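Local atomic coordinates of Doc8: Type I dockerin repeat domain from family 9 glycoside hydrolase WP_009982745[Ruminococcus flavefaciens] (Ruminococcus flavefaciens FD-1, PDB entry 5M2S), a protein that probably attaches a family 9 glycoside hydrolase to the cellulosome by docking, through its calcium-binding dockerin repeats, onto a cohesin module. Residues B[37-40]-B[41-44]. Numbering follows the deposited sequence.
With CA (calcium ion), chain G.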
loop_
_atom_site.group_PDB
_atom_site.type_symbol
_atom_site.label_atom_id
_atom_site.label_comp_id
_atom_site.label_asym_id
_atom_site.label_seq_id
_atom_site.Cartn_x
_atom_site.Cartn_y
_atom_site.Cartn_z
ATOM N N VAL B 37 -5.354 -5.764 12.605
ATOM C CA VAL B 37 -5.188 -4.357 12.196
ATOM C C VAL B 37 -4.386 -4.352 10.892
ATOM O O VAL B 37 -3.224 -4.801 10.838
ATOM C CB VAL B 37 -4.518 -3.502 13.280
ATOM C CG1 VAL B 37 -4.362 -2.055 12.822
ATOM C CG2 VAL B 37 -5.398 -3.548 14.527
ATOM N N ASP B 38 -5.049 -3.919 9.832
ATOM C CA ASP B 38 -4.405 -3.814 8.530
ATOM C C ASP B 38 -5.023 -2.657 7.739
ATOM O O ASP B 38 -5.856 -1.890 8.254
ATOM C CB ASP B 38 -4.434 -5.159 7.785
ATOM C CG ASP B 38 -5.819 -5.592 7.362
ATOM O OD1 ASP B 38 -6.757 -4.756 7.302
ATOM O OD2 ASP B 38 -5.968 -6.804 7.009
ATOM N N ILE B 39 -4.601 -2.510 6.495
ATOM C CA ILE B 39 -4.950 -1.310 5.751
ATOM C C ILE B 39 -6.441 -1.247 5.475
ATOM O O ILE B 39 -6.958 -0.159 5.210
ATOM C CB ILE B 39 -4.076 -1.155 4.482
ATOM C CG1 ILE B 39 -4.199 0.230 3.858
ATOM C CG2 ILE B 39 -4.374 -2.235 3.455
ATOM C CD1 ILE B 39 -3.491 1.327 4.610
ATOM N N SER B 40 -7.153 -2.383 5.543
ATOM C CA SER B 40 -8.629 -2.348 5.373
ATOM C C SER B 40 -9.319 -1.529 6.473
ATOM O O SER B 40 -10.432 -0.979 6.303
ATOM C CB SER B 40 -9.281 -3.752 5.312
ATOM O OG SER B 40 -9.183 -4.358 4.011
ATOM N N ASP B 41 -8.665 -1.456 7.623
ATOM C CA ASP B 41 -9.180 -0.616 8.704
ATOM C C ASP B 41 -9.100 0.856 8.337
ATOM O O ASP B 41 -10.017 1.595 8.652
ATOM C CB ASP B 41 -8.436 -0.950 10.002
ATOM C CG ASP B 41 -8.730 -2.359 10.484
ATOM O OD1 ASP B 41 -9.935 -2.655 10.715
ATOM O OD2 ASP B 41 -7.798 -3.177 10.638
ATOM N N ALA B 42 -8.047 1.288 7.635
ATOM C CA ALA B 42 -8.005 2.650 7.142
ATOM C C ALA B 42 -9.060 2.887 6.063
ATOM O O ALA B 42 -9.729 3.930 6.048
ATOM C CB ALA B 42 -6.592 3.004 6.631
ATOM N N VAL B 43 -9.260 1.890 5.189
ATOM C CA VAL B 43 -10.304 1.976 4.177
ATOM C C VAL B 43 -11.687 2.209 4.808
ATOM O O VAL B 43 -12.427 3.105 4.390
ATOM C CB VAL B 43 -10.341 0.692 3.307
ATOM C CG1 VAL B 43 -11.550 0.685 2.392
ATOM C CG2 VAL B 43 -9.050 0.557 2.486
ATOM N N ILE B 44 -12.074 1.388 5.778
ATOM C CA ILE B 44 -13.429 1.530 6.301
ATOM C C ILE B 44 -13.671 2.917 6.956
ATOM O O ILE B 44 -14.765 3.490 6.837
ATOM C CB ILE B 44 -13.852 0.351 7.194
ATOM C CG1 ILE B 44 -15.381 0.298 7.277
ATOM C CG2 ILE B 44 -13.213 0.397 8.571
ATOM C CD1 ILE B 44 -15.836 -0.948 7.997
HETATM CA CA CA G . -9.371 -5.014 11.061
HETATM O O HOH W 1 -8.826 -5.617 8.817
#
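Asp41 turns its carboxylate back over the start of helix 39-50 and does two jobs with it. OD1 and OD2 both bind the calcium ion, each at 2.5 Å, so the metal is held in a bidentate grip. OD2 also takes the backbone N-H of Asp38, using the lone pair that faces away from OD1; the Asp38 N to Asp41 OD2 distance is 3.0 Å and the bond is nearly straight at 164°. With CG anti to its own carbonyl carbon (chi1 -66°), the Asp41 side chain reaches back to both the ion and that N-H.

Asp38 sits at the N-cap and answers in kind: its OD1 accepts from Ser40 N at 3.0 Å, with the donor lying above the carboxylate plane rather than in it. Together the two acids make a capping box, in which Asp41 is also the last ligand of an EF-hand-like dockerin calcium loop; the other protein ligands are Asp30, Asn32, Asp34 and the carbonyl of Ile36. The Asp38 and Asp41 side chains cross at about a right angle, their carboxylate planes 37° apart. A water bound to the calcium ion at 2.4 Å donates to Asp38 OD1 at 2.7 Å, so Asp38 reaches the metal only through this second shell. Replacing Asp38 by alanine removes OD1, which would probably leave the calcium-bound water without this acceptor and Ser40 N without its capping bond, though the backbone N-H to Asp41 OD2 could persist.

Behind the cap, Asp41 N returns a bond to Asp38 O, and the regular helical pattern takes over with Val43 N to Ile39 O and Ile44 N to Ser40 O. Ile39 CD1 lies 4.1 Å from Ala42 CB, and both side chains pack against helix 84-94. Ser40 OG hydrogen-bonds a polar side chain of the other protein's chain, whose backbone packs on Val43.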